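Local coordinates for immunoreactive 84kD antigen PG93 (Porphyromonas gingivalis, PDB 5M11), which is an essential surface component of the type IX secretion system of this oral bacterium and binds calcium and zinc ions, at residues T63-I68 with I79-G84; H20-A25 with A34-V39; A535-H540 with I593-L598; L639-D644 with F659-G664. All blocks are in the same frame, centred on the assembly; numbering follows the deposited sequence.

Contact 1. Residues T63-I68 with I79-G84; sequences TSVSSI and IYYASG
A classic beta bulge marks the antiparallel hairpin made by strands 65-71 and 76-81, the first two strands of a four-stranded beta-propeller blade. Ser66 and Ser67 together face Tyr80, whose carbonyl oxygen is gripped twice: Ser66 N donates to Tyr80 O at 2.8 Å, in the carbonyl plane, and Ser67 N adds a weak bond to the same atom. Beyond the bulge the pairing is regular, with Tyr80 N bonded to Ser67 O at 3.0 Å. Before it, Ala82 N meets Ser64 O at 2.9 Å, almost straight (171°) and nearly along the C=O axis. This bond ties the end of the pairing to the type I turn of Tyr81-Gly84, which is closed by Gly84 N on Tyr81 O.

The extra residue shifts the register by one between the pairs Val65-Tyr81 and Ser67-Tyr80. Tyr80, with CG anti to the backbone N (chi1 -180°), brings the CD2 edge of its ring to Ser66 CB at 3.9 Å, near the ring plane. Val65 straddles Ile79 obliquely: Val65 CG1 lies 3.7 Å from Ile79 CG2, and Val65 CG2 also reaches Tyr81 CE1 at 3.9 Å. The same Ile79 methyl rests over one face of the Tyr81 ring, toward its rim. Ile68 runs alongside Ile79, its CG2 4.0 Å from Ile79 CG1.

Both phenol hydroxyls are held elsewhere, Tyr80 OH by Lys110 O and Tyr81 OH by Asp87 OD2. Strand 86-89 flanks the hairpin within the sheet, while Val65 and Ile68 pack on strands 32-36 and 39-42 of the preceding blade.

Contact 2. Residues H20-A25 with A34-V39; sequences HKTEKA and AVANGV
Strands 22-27 and 32-36 form the antiparallel hairpin that opens a four-stranded propeller blade, and a classic beta bulge lies where they pair most firmly. Glu23 and Lys24 both face Val35, so Val35 O takes two donors: Glu23 N at 2.8 Å, nearly along the C=O axis, and Lys24 N at 3.3 Å, on a lone pair. The return bond, Val35 N to Lys24 O, is 3.1 Å long, with the donor well above the carbonyl plane. On one face of this paired region the small side chains of Ala34 and Ala36 sit against Thr22, whose CG2 touches Ala34 CB at 4.0 Å while its OG1 lies near Ala36 CB and bonds to Tyr41 OH. Leu290 of a neighbouring blade covers Thr22 and Ala34. On the other face Lys24 CB meets Val35 CB, but the lysine chain bends at chi2 and leads away to Ser66 O.

Packing loosens toward His20, Lys21 and Asn37. Here the chain reverses through a type I' turn, Ala36-Val39, with Asn37 and Gly38 at its corners and Ala36 N bonded to Val39 O. The Asn37 amide, weakly bonded through ND2 to Ile19 O, crosses the exposed His20 ring obliquely, the planes 52° apart; the two side chains come closest at Asn37 ND2 and His20 CB, 3.6 Å. Glu23 spans the tight and loose parts: its extended chain carries OE1 back to Asn37 N at 3.2 Å, a donor that arrives above the carboxylate plane. Glu23 OE2 uses its anti lone pair to hold Lys21 NZ in a salt bridge of 3.0 Å.

Contact 3. Residues A535-H540 with I593-L598; sequences AMAVDH and IVVDKL. With PG4 (tetraethylene glycol), chain P.
Ile593 and Val595 point toward the strand of Ala535 and Ala537, across two strands that run nearly parallel, 11° apart, at an axis separation of 6.5 Å. At that spacing side chains, not backbone bonds, join the strands. The two branches of Ile593 divide the work. CG1 stands anti to the carbonyl carbon and carries Ile593 CD1 to Ala535 CB at 3.8 Å, whereas Ile593 CG2, anti to the backbone N, approaches Ala537 CB at 4.0 Å. Val595 repeats the fork two residues along: its CG2 lies 4.2 Å from Ala537 CB, and its CG1 comes to 4.0 Å from Asp539 CB. The Ala537 methyl is thus held between an isoleucine and a valine branch.

Past the strand ends the contact turns polar. The exposed His540 ring leans toward residues 596-597, so that CE1 comes within 3.2 Å of Asp596 O and the carbonyl oxygen of Lys597 lies at the ring edge, in plane. His540 ND1 gives a hydrogen bond of 2.8 Å to O2 of a tetraethylene glycol, probably from the crystallisation liquor, which curls past the imidazole with C5 over one face and bonds weakly through O1 to Leu598 O.

Asp539 and Asp596 occupy matching places just after their strands. Asp539 OD2 holds Trp545 NE1 and Lys601 NZ, and Asp596 OD1 holds Trp602 NE1. For backbone pairing each strand uses the next one of its own sheet, 544-548 or 601-606. Apolar contact between the first strands of successive blades, 533-538 and 589-595, is the packing expected around the central axis of a beta-propeller.

Contact 4. Residues L639-D644 with F659-G664; sequences LALNDD and FQTGTG
Leu641 carries the side-chain part of a loose contact. With CG anti to the backbone N (chi1 176°), its side chain reaches across to Thr661 at about a right angle and places Leu641 CD1 4.0 Å from Thr661 OG1, a hydroxyl that has a weak hydrogen bond to Gly646 O. The other methyl, Leu641 CD2, comes only to 4.5 Å from Thr663 CG2. Farther along, backbone meets backbone: Asp643 O lies 3.8 Å from Gly664 CA, and Asp644 O is 3.6 Å from Gly664 C, where Gly664 is poorly ordered.

Bonds within each segment shape the two loops. Gln660 folds its amide back so that Gln660 OE1 receives Gly662 N at 2.9 Å, in the carbonyl plane and on a lone pair, which ties Gln660 to the backbone two residues on, around Thr661. Thr661 itself is backbone-bonded to Gly646. In the facing loop, Asn642 OD1 takes a weak bond from Asp644 N. The backbones of Asp644 and Ser665 are hydrogen-bonded to each other, drawing the loops together just beyond Gly664.

Strand 647-652 lies between the two strands in the sheet, and its Leu648 touches both Leu641 and Thr661. On the far side of strand 655-660, Gln660 bonds through its backbone to Ile12, next to strand 13-16. A blade whose outermost strand comes from the N-terminus while the other three come from residues 636-660 is the ring closure, often called Velcro, of a beta-propeller.

Overall arrangement
Contacts 1 and 2 are bulged hairpins of adjacent blades in one propeller and touch directly, through Val65 N on Gly38 O and Val65 CG1 against Val35 CG2. Contacts 3 and 4 belong to a second propeller, their centres about 30 Å or more from the first pair. There 593-598 also packs on contact 4, with Val594 CG1 against Leu641 CB. Backbone hydrogen bonds dominate contacts 1 and 2, within sheets; contact 3 joins two blades by aliphatic packing, and contact 4 loosely packs the ends of two non-adjacent strands of one blade and the loops that follow. Contact 4 has the larger share of buried residues, though Asp643 and Asp644 are exposed; the others are partly buried.

Contact 1. Residues T63-I68 with I79-G84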
loop_
_atom_site.group_PDB
_atom_site.type_symbol
_atom_site.label_atom_id
_atom_site.label_comp_id
_atom_site.label_asym_id
_atom_site.label_seq_id
_atom_site.Cartn_x
_atom_site.Cartn_y
_atom_site.Cartn_z
ATOM N N THR A 63 -5.748 -4.477 -7.623
ATOM C CA THR A 63 -5.684 -3.706 -6.381
ATOM C C THR A 63 -6.497 -2.367 -6.280
ATOM O O THR A 63 -7.221 -2.248 -5.280
ATOM C CB THR A 63 -4.213 -3.402 -6.041
ATOM O OG1 THR A 63 -3.482 -4.629 -6.082
ATOM C CG2 THR A 63 -4.034 -2.767 -4.650
ATOM N N SER A 64 -6.299 -1.336 -7.135
ATOM C CA SER A 64 -6.987 -0.059 -6.831
ATOM C C SER A 64 -8.271 0.148 -7.608
ATOM O O SER A 64 -8.247 0.329 -8.830
ATOM C CB SER A 64 -6.073 1.146 -7.041
ATOM O OG SER A 64 -4.810 0.967 -6.430
ATOM N N VAL A 65 -9.397 0.165 -6.889
ATOM C CA VAL A 65 -10.712 0.334 -7.504
ATOM C C VAL A 65 -10.898 1.827 -7.866
ATOM O O VAL A 65 -10.690 2.698 -7.025
ATOM C CB VAL A 65 -11.838 -0.231 -6.604
ATOM C CG1 VAL A 65 -13.197 -0.068 -7.258
ATOM C CG2 VAL A 65 -11.584 -1.697 -6.272
ATOM N N SER A 66 -11.227 2.097 -9.147
ATOM C CA SER A 66 -11.416 3.410 -9.757
ATOM C C SER A 66 -12.904 3.775 -9.897
ATOM O O SER A 66 -13.212 4.942 -10.126
ATOM C CB SER A 66 -10.738 3.432 -11.128
ATOM O OG SER A 66 -10.886 4.644 -11.850
ATOM N N SER A 67 -13.818 2.800 -9.785
ATOM C CA SER A 67 -15.279 2.979 -9.902
ATOM C C SER A 67 -16.016 1.631 -9.848
ATOM O O SER A 67 -15.429 0.585 -10.139
ATOM C CB SER A 67 -15.638 3.687 -11.206
ATOM O OG SER A 67 -17.038 3.839 -11.323
ATOM N N ILE A 68 -17.321 1.672 -9.539
ATOM C CA ILE A 68 -18.189 0.493 -9.474
ATOM C C ILE A 68 -19.614 0.808 -9.946
ATOM O O ILE A 68 -20.031 1.970 -9.937
ATOM C CB ILE A 68 -18.227 -0.104 -8.040
ATOM C CG1 ILE A 68 -18.360 0.997 -6.951
ATOM C CG2 ILE A 68 -17.037 -1.036 -7.796
ATOM C CD1 ILE A 68 -18.771 0.472 -5.520
ATOM N N ILE A 79 -16.642 -4.033 -11.314
ATOM C CA ILE A 79 -15.530 -3.367 -10.626
ATOM C C ILE A 79 -14.505 -2.929 -11.657
ATOM O O ILE A 79 -13.868 -3.780 -12.284
ATOM C CB ILE A 79 -14.846 -4.238 -9.531
ATOM C CG1 ILE A 79 -15.848 -4.836 -8.531
ATOM C CG2 ILE A 79 -13.785 -3.425 -8.806
ATOM C CD1 ILE A 79 -15.385 -6.116 -7.893
ATOM N N TYR A 80 -14.338 -1.615 -11.831
ATOM C CA TYR A 80 -13.342 -1.086 -12.755
ATOM C C TYR A 80 -12.153 -0.552 -11.937
ATOM O O TYR A 80 -12.305 0.254 -11.013
ATOM C CB TYR A 80 -13.928 -0.027 -13.719
ATOM C CG TYR A 80 -12.910 0.529 -14.686
ATOM C CD1 TYR A 80 -12.689 -0.075 -15.915
ATOM C CD2 TYR A 80 -12.133 1.639 -14.352
ATOM C CE1 TYR A 80 -11.725 0.414 -16.801
ATOM C CE2 TYR A 80 -11.160 2.135 -15.223
ATOM C CZ TYR A 80 -10.948 1.509 -16.443
ATOM O OH TYR A 80 -9.977 1.971 -17.293
ATOM N N TYR A 81 -10.969 -1.028 -12.308
ATOM C CA TYR A 81 -9.696 -0.723 -11.659
ATOM C C TYR A 81 -8.935 0.411 -12.338
ATOM O O TYR A 81 -9.076 0.610 -13.537
ATOM C CB TYR A 81 -8.823 -1.988 -11.656
ATOM C CG TYR A 81 -9.398 -3.095 -10.804
ATOM C CD1 TYR A 81 -9.156 -3.143 -9.432
ATOM C CD2 TYR A 81 -10.204 -4.082 -11.361
ATOM C CE1 TYR A 81 -9.689 -4.155 -8.639
ATOM C CE2 TYR A 81 -10.740 -5.106 -10.579
ATOM C CZ TYR A 81 -10.477 -5.138 -9.217
ATOM O OH TYR A 81 -10.977 -6.155 -8.444
ATOM N N ALA A 82 -8.087 1.121 -11.569
ATOM C CA ALA A 82 -7.217 2.206 -12.039
ATOM C C ALA A 82 -6.284 1.724 -13.168
ATOM O O ALA A 82 -5.925 2.494 -14.048
ATOM C CB ALA A 82 -6.389 2.737 -10.879
ATOM N N SER A 83 -5.928 0.443 -13.152
ATOM C CA SER A 83 -5.055 -0.164 -14.137
ATOM C C SER A 83 -5.781 -0.506 -15.455
ATOM O O SER A 83 -5.180 -1.139 -16.330
ATOM C CB SER A 83 -4.450 -1.434 -13.551
ATOM O OG SER A 83 -5.419 -2.464 -13.419
ATOM N N GLY A 84 -7.059 -0.163 -15.564
ATOM C CA GLY A 84 -7.862 -0.522 -16.723
ATOM C C GLY A 84 -8.515 -1.894 -16.624
ATOM O O GLY A 84 -9.350 -2.255 -17.467
#

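Contact 2. Residues H20-A25 with A34-V39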
loop_
_atom_site.group_PDB
_atom_site.type_symbol
_atom_site.label_atom_id
_atom_site.label_comp_id
_atom_site.label_asym_id
_atom_site.label_seq_id
_atom_site.Cartn_x
_atom_site.Cartn_y
_atom_site.Cartn_z
ATOM N N HIS A 20 -11.151 5.029 5.387
ATOM C CA HIS A 20 -11.074 6.495 5.400
ATOM C C HIS A 20 -12.030 7.165 4.288
ATOM O O HIS A 20 -13.259 7.021 4.384
ATOM C CB HIS A 20 -9.561 6.909 5.307
ATOM C CG HIS A 20 -9.218 8.375 5.262
ATOM N ND1 HIS A 20 -10.105 9.355 5.680
ATOM C CD2 HIS A 20 -8.081 8.971 4.830
ATOM C CE1 HIS A 20 -9.488 10.504 5.470
ATOM N NE2 HIS A 20 -8.269 10.323 4.963
ATOM N N LYS A 21 -11.462 7.887 3.284
ATOM C CA LYS A 21 -12.131 8.726 2.277
ATOM C C LYS A 21 -13.020 7.964 1.276
ATOM O O LYS A 21 -12.539 7.602 0.204
ATOM C CB LYS A 21 -11.061 9.538 1.519
ATOM C CG LYS A 21 -11.562 10.762 0.763
ATOM C CD LYS A 21 -10.426 11.327 -0.069
ATOM C CE LYS A 21 -10.870 12.315 -1.113
ATOM N NZ LYS A 21 -9.838 12.467 -2.175
ATOM N N THR A 22 -14.333 7.808 1.585
ATOM C CA THR A 22 -15.322 7.120 0.727
ATOM C C THR A 22 -15.613 8.025 -0.474
ATOM O O THR A 22 -16.295 9.041 -0.353
ATOM C CB THR A 22 -16.559 6.705 1.546
ATOM O OG1 THR A 22 -16.117 5.764 2.515
ATOM C CG2 THR A 22 -17.665 6.063 0.714
ATOM N N GLU A 23 -15.047 7.652 -1.631
ATOM C CA GLU A 23 -15.129 8.412 -2.867
ATOM C C GLU A 23 -16.262 7.937 -3.794
ATOM O O GLU A 23 -16.586 8.651 -4.743
ATOM C CB GLU A 23 -13.776 8.352 -3.587
ATOM C CG GLU A 23 -12.710 9.201 -2.913
ATOM C CD GLU A 23 -11.262 8.832 -3.167
ATOM O OE1 GLU A 23 -10.941 7.621 -3.156
ATOM O OE2 GLU A 23 -10.429 9.762 -3.282
ATOM N N LYS A 24 -16.864 6.759 -3.521
ATOM C CA LYS A 24 -17.931 6.166 -4.344
ATOM C C LYS A 24 -18.896 5.333 -3.497
ATOM O O LYS A 24 -18.505 4.835 -2.435
ATOM C CB LYS A 24 -17.335 5.291 -5.462
ATOM C CG LYS A 24 -17.188 6.031 -6.787
ATOM C CD LYS A 24 -15.748 6.144 -7.213
ATOM C CE LYS A 24 -15.584 7.020 -8.421
ATOM N NZ LYS A 24 -14.150 7.369 -8.609
ATOM N N ALA A 25 -20.154 5.185 -3.976
ATOM C CA ALA A 25 -21.255 4.477 -3.318
ATOM C C ALA A 25 -22.226 3.921 -4.348
ATOM O O ALA A 25 -22.556 4.613 -5.317
ATOM C CB ALA A 25 -21.986 5.420 -2.383
ATOM N N ALA A 34 -19.217 0.372 -1.553
ATOM C CA ALA A 34 -18.558 1.674 -1.511
ATOM C C ALA A 34 -17.072 1.528 -1.659
ATOM O O ALA A 34 -16.523 0.477 -1.341
ATOM C CB ALA A 34 -18.887 2.400 -0.219
ATOM N N VAL A 35 -16.422 2.577 -2.160
ATOM C CA VAL A 35 -14.979 2.587 -2.404
ATOM C C VAL A 35 -14.362 3.748 -1.633
ATOM O O VAL A 35 -14.828 4.888 -1.748
ATOM C CB VAL A 35 -14.641 2.656 -3.923
ATOM C CG1 VAL A 35 -13.133 2.749 -4.167
ATOM C CG2 VAL A 35 -15.254 1.485 -4.685
ATOM N N ALA A 36 -13.305 3.443 -0.862
ATOM C CA ALA A 36 -12.575 4.417 -0.077
ATOM C C ALA A 36 -11.055 4.262 -0.275
ATOM O O ALA A 36 -10.442 3.352 0.282
ATOM C CB ALA A 36 -12.956 4.286 1.383
ATOM N N ASN A 37 -10.470 5.142 -1.126
ATOM C CA ASN A 37 -9.042 5.249 -1.480
ATOM C C ASN A 37 -8.565 4.134 -2.410
ATOM O O ASN A 37 -7.367 4.039 -2.697
ATOM C CB ASN A 37 -8.133 5.332 -0.229
ATOM C CG ASN A 37 -8.311 6.618 0.552
ATOM O OD1 ASN A 37 -8.155 7.727 0.013
ATOM N ND2 ASN A 37 -8.683 6.501 1.827
ATOM N N GLY A 38 -9.507 3.356 -2.934
ATOM C CA GLY A 38 -9.235 2.255 -3.860
ATOM C C GLY A 38 -9.633 0.915 -3.289
ATOM O O GLY A 38 -9.531 -0.112 -3.968
ATOM N N VAL A 39 -10.090 0.931 -2.022
ATOM C CA VAL A 39 -10.490 -0.268 -1.298
ATOM C C VAL A 39 -11.993 -0.420 -1.423
ATOM O O VAL A 39 -12.739 0.457 -0.992
ATOM C CB VAL A 39 -10.010 -0.262 0.179
ATOM C CG1 VAL A 39 -10.361 -1.572 0.884
ATOM C CG2 VAL A 39 -8.513 0.011 0.261
#

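Contact 3. Residues A535-H540 with I593-L598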
loop_
_atom_site.group_PDB
_atom_site.type_symbol
_atom_site.label_atom_id
_atom_site.label_comp_id
_atom_site.label_asym_id
_atom_site.label_seq_id
_atom_site.Cartn_x
_atom_site.Cartn_y
_atom_site.Cartn_z
ATOM N N ALA A 535 19.481 1.499 3.312
ATOM C CA ALA A 535 19.168 0.647 4.447
ATOM C C ALA A 535 20.413 0.116 5.125
ATOM O O ALA A 535 21.427 -0.050 4.458
ATOM C CB ALA A 535 18.314 -0.515 3.976
ATOM N N MET A 536 20.319 -0.178 6.446
ATOM C CA MET A 536 21.368 -0.734 7.336
ATOM C C MET A 536 20.771 -1.653 8.393
ATOM O O MET A 536 19.742 -1.297 8.971
ATOM C CB MET A 536 22.109 0.378 8.062
ATOM C CG MET A 536 22.989 1.175 7.190
ATOM S SD MET A 536 23.652 2.532 8.144
ATOM C CE MET A 536 24.627 3.170 6.980
ATOM N N ALA A 537 21.414 -2.807 8.681
ATOM C CA ALA A 537 20.917 -3.758 9.676
ATOM C C ALA A 537 22.037 -4.500 10.336
ATOM O O ALA A 537 22.923 -4.978 9.633
ATOM C CB ALA A 537 19.976 -4.760 9.017
ATOM N N VAL A 538 21.988 -4.664 11.669
ATOM C CA VAL A 538 23.024 -5.432 12.363
ATOM C C VAL A 538 22.524 -6.893 12.551
ATOM O O VAL A 538 21.443 -7.139 13.104
ATOM C CB VAL A 538 23.573 -4.765 13.668
ATOM C CG1 VAL A 538 22.676 -4.973 14.878
ATOM C CG2 VAL A 538 25.004 -5.224 13.958
ATOM N N ASP A 539 23.283 -7.854 12.033
ATOM C CA ASP A 539 22.854 -9.228 12.195
ATOM C C ASP A 539 23.409 -9.787 13.514
ATOM O O ASP A 539 23.996 -9.030 14.292
ATOM C CB ASP A 539 23.225 -10.070 10.967
ATOM C CG ASP A 539 24.655 -10.531 10.815
ATOM O OD1 ASP A 539 25.495 -10.181 11.680
ATOM O OD2 ASP A 539 24.939 -11.253 9.830
ATOM N N HIS A 540 23.220 -11.091 13.778
ATOM C CA HIS A 540 23.698 -11.711 15.016
ATOM C C HIS A 540 25.227 -11.905 15.027
ATOM O O HIS A 540 25.803 -12.006 16.111
ATOM C CB HIS A 540 23.007 -13.054 15.264
ATOM C CG HIS A 540 21.515 -12.991 15.276
ATOM N ND1 HIS A 540 20.748 -14.083 14.903
ATOM C CD2 HIS A 540 20.690 -11.970 15.602
ATOM C CE1 HIS A 540 19.489 -13.699 15.030
ATOM N NE2 HIS A 540 19.402 -12.431 15.434
ATOM N N ILE A 593 16.092 -3.673 5.011
ATOM C CA ILE A 593 16.677 -4.952 5.444
ATOM C C ILE A 593 16.222 -5.210 6.891
ATOM O O ILE A 593 16.319 -4.327 7.745
ATOM C CB ILE A 593 18.252 -5.047 5.298
ATOM C CG1 ILE A 593 18.746 -4.557 3.923
ATOM C CG2 ILE A 593 18.765 -6.479 5.567
ATOM C CD1 ILE A 593 20.058 -3.889 3.933
ATOM N N VAL A 594 15.762 -6.440 7.148
ATOM C CA VAL A 594 15.334 -6.961 8.442
ATOM C C VAL A 594 16.009 -8.340 8.612
ATOM O O VAL A 594 16.197 -9.042 7.615
ATOM C CB VAL A 594 13.796 -6.972 8.507
ATOM C CG1 VAL A 594 13.255 -8.097 9.374
ATOM C CG2 VAL A 594 13.284 -5.624 8.984
ATOM N N VAL A 595 16.445 -8.693 9.846
ATOM C CA VAL A 595 17.165 -9.949 10.102
ATOM C C VAL A 595 16.354 -10.907 11.027
ATOM O O VAL A 595 15.938 -10.539 12.139
ATOM C CB VAL A 595 18.597 -9.686 10.655
ATOM C CG1 VAL A 595 19.332 -10.992 10.951
ATOM C CG2 VAL A 595 19.416 -8.827 9.692
ATOM N N ASP A 596 16.182 -12.152 10.530
ATOM C CA ASP A 596 15.529 -13.329 11.127
ATOM C C ASP A 596 16.129 -13.776 12.449
ATOM O O ASP A 596 17.269 -13.463 12.772
ATOM C CB ASP A 596 15.708 -14.544 10.167
ATOM C CG ASP A 596 14.494 -15.003 9.387
ATOM O OD1 ASP A 596 13.471 -14.279 9.397
ATOM O OD2 ASP A 596 14.566 -16.094 8.753
ATOM N N LYS A 597 15.385 -14.652 13.125
ATOM C CA LYS A 597 15.734 -15.405 14.326
ATOM C C LYS A 597 16.788 -16.435 13.893
ATOM O O LYS A 597 17.649 -16.836 14.687
ATOM C CB LYS A 597 14.442 -16.068 14.850
ATOM C CG LYS A 597 14.564 -16.941 16.084
ATOM C CD LYS A 597 13.216 -17.595 16.440
ATOM C CE LYS A 597 12.898 -18.858 15.661
ATOM N NZ LYS A 597 13.652 -20.040 16.162
ATOM N N LEU A 598 16.724 -16.829 12.588
ATOM C CA LEU A 598 17.646 -17.763 11.940
ATOM C C LEU A 598 18.846 -17.042 11.357
ATOM O O LEU A 598 19.686 -17.694 10.728
ATOM C CB LEU A 598 16.951 -18.552 10.824
ATOM C CG LEU A 598 15.719 -19.375 11.170
ATOM C CD1 LEU A 598 15.233 -20.119 9.947
ATOM C CD2 LEU A 598 15.965 -20.334 12.317
HETATM O O1 PG4 P . 21.419 -19.372 13.090
HETATM C C1 PG4 P . 21.223 -18.843 14.415
HETATM C C2 PG4 P . 22.010 -17.542 14.624
HETATM O O2 PG4 P . 21.373 -16.722 15.608
HETATM C C3 PG4 P . 22.143 -16.640 16.807
HETATM C C4 PG4 P . 21.477 -15.703 17.811
HETATM O O3 PG4 P . 22.390 -14.674 18.209
HETATM C C5 PG4 P . 21.827 -13.835 19.214
HETATM C C6 PG4 P . 22.119 -12.386 18.862
HETATM O O4 PG4 P . 20.897 -11.653 18.819
HETATM C C7 PG4 P . 21.135 -10.269 19.075
HETATM C C8 PG4 P . 20.621 -9.411 17.920
HETATM O O5 PG4 P . 21.652 -9.228 16.940
#

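Contact 4. Residues L639-D644 with F659-G664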
loop_
_atom_site.group_PDB
_atom_site.type_symbol
_atom_site.label_atom_id
_atom_site.label_comp_id
_atom_site.label_asym_id
_atom_site.label_seq_id
_atom_site.Cartn_x
_atom_site.Cartn_y
_atom_site.Cartn_z
ATOM N N LEU A 639 9.969 -2.466 5.884
ATOM C CA LEU A 639 9.842 -3.777 6.526
ATOM C C LEU A 639 9.849 -3.623 8.088
ATOM O O LEU A 639 10.336 -2.611 8.621
ATOM C CB LEU A 639 10.981 -4.728 6.083
ATOM C CG LEU A 639 10.998 -5.268 4.645
ATOM C CD1 LEU A 639 12.178 -6.179 4.431
ATOM C CD2 LEU A 639 9.692 -5.990 4.266
ATOM N N ALA A 640 9.281 -4.621 8.805
ATOM C CA ALA A 640 9.210 -4.726 10.275
ATOM C C ALA A 640 8.810 -6.118 10.585
ATOM O O ALA A 640 7.967 -6.665 9.884
ATOM C CB ALA A 640 8.214 -3.737 10.866
ATOM N N LEU A 641 9.410 -6.723 11.593
ATOM C CA LEU A 641 9.144 -8.115 11.906
ATOM C C LEU A 641 8.756 -8.317 13.369
ATOM O O LEU A 641 9.451 -7.845 14.275
ATOM C CB LEU A 641 10.418 -8.908 11.562
ATOM C CG LEU A 641 10.485 -10.392 11.860
ATOM C CD1 LEU A 641 9.659 -11.173 10.877
ATOM C CD2 LEU A 641 11.899 -10.854 11.805
ATOM N N ASN A 642 7.656 -9.052 13.582
ATOM C CA ASN A 642 7.156 -9.430 14.895
ATOM C C ASN A 642 7.813 -10.762 15.230
ATOM O O ASN A 642 7.288 -11.826 14.888
ATOM C CB ASN A 642 5.623 -9.498 14.871
ATOM C CG ASN A 642 4.938 -9.824 16.185
ATOM O OD1 ASN A 642 5.543 -10.241 17.184
ATOM N ND2 ASN A 642 3.626 -9.679 16.188
ATOM N N ASP A 643 8.993 -10.701 15.863
ATOM C CA ASP A 643 9.824 -11.871 16.190
ATOM C C ASP A 643 9.093 -12.918 17.048
ATOM O O ASP A 643 9.481 -14.085 17.016
ATOM C CB ASP A 643 11.131 -11.450 16.880
ATOM C CG ASP A 643 11.927 -10.405 16.107
ATOM O OD1 ASP A 643 12.817 -10.801 15.309
ATOM O OD2 ASP A 643 11.661 -9.186 16.300
ATOM N N ASP A 644 8.012 -12.522 17.742
ATOM C CA ASP A 644 7.244 -13.388 18.623
ATOM C C ASP A 644 6.236 -14.293 17.904
ATOM O O ASP A 644 6.024 -15.424 18.364
ATOM C CB ASP A 644 6.508 -12.555 19.660
ATOM C CG ASP A 644 5.913 -13.406 20.748
ATOM O OD1 ASP A 644 6.697 -13.948 21.571
ATOM O OD2 ASP A 644 4.672 -13.611 20.728
ATOM N N PHE A 659 3.195 -11.346 6.076
ATOM C CA PHE A 659 3.581 -12.686 5.668
ATOM C C PHE A 659 4.031 -13.466 6.899
ATOM O O PHE A 659 4.844 -12.963 7.684
ATOM C CB PHE A 659 4.686 -12.607 4.601
ATOM C CG PHE A 659 5.301 -13.928 4.226
ATOM C CD1 PHE A 659 4.671 -14.772 3.319
ATOM C CD2 PHE A 659 6.508 -14.332 4.780
ATOM C CE1 PHE A 659 5.233 -15.995 2.978
ATOM C CE2 PHE A 659 7.063 -15.564 4.451
ATOM C CZ PHE A 659 6.415 -16.390 3.554
ATOM N N GLN A 660 3.479 -14.690 7.089
ATOM C CA GLN A 660 3.852 -15.544 8.228
ATOM C C GLN A 660 5.144 -16.221 7.876
ATOM O O GLN A 660 5.167 -17.082 6.987
ATOM C CB GLN A 660 2.742 -16.549 8.594
ATOM C CG GLN A 660 3.133 -17.575 9.676
ATOM C CD GLN A 660 3.595 -16.985 10.990
ATOM O OE1 GLN A 660 4.790 -17.014 11.326
ATOM N NE2 GLN A 660 2.649 -16.503 11.793
ATOM N N THR A 661 6.228 -15.778 8.534
ATOM C CA THR A 661 7.615 -16.189 8.322
ATOM C C THR A 661 7.898 -17.601 8.891
ATOM O O THR A 661 8.763 -18.320 8.357
ATOM C CB THR A 661 8.529 -15.119 8.941
ATOM O OG1 THR A 661 8.152 -13.865 8.390
ATOM C CG2 THR A 661 9.995 -15.322 8.623
ATOM N N GLY A 662 7.181 -17.975 9.957
ATOM C CA GLY A 662 7.380 -19.253 10.635
ATOM C C GLY A 662 8.613 -19.187 11.515
ATOM O O GLY A 662 9.206 -20.209 11.853
ATOM N N THR A 663 8.974 -17.950 11.913
ATOM C CA THR A 663 10.121 -17.522 12.700
ATOM C C THR A 663 9.608 -17.127 14.104
ATOM O O THR A 663 10.377 -16.677 14.955
ATOM C CB THR A 663 10.802 -16.434 11.845
ATOM O OG1 THR A 663 11.750 -17.095 11.012
ATOM C CG2 THR A 663 11.430 -15.249 12.622
ATOM N N GLY A 664 8.328 -17.385 14.347
ATOM C CA GLY A 664 7.674 -17.102 15.615
ATOM C C GLY A 664 8.187 -17.871 16.818
ATOM O O GLY A 664 8.625 -19.022 16.713
#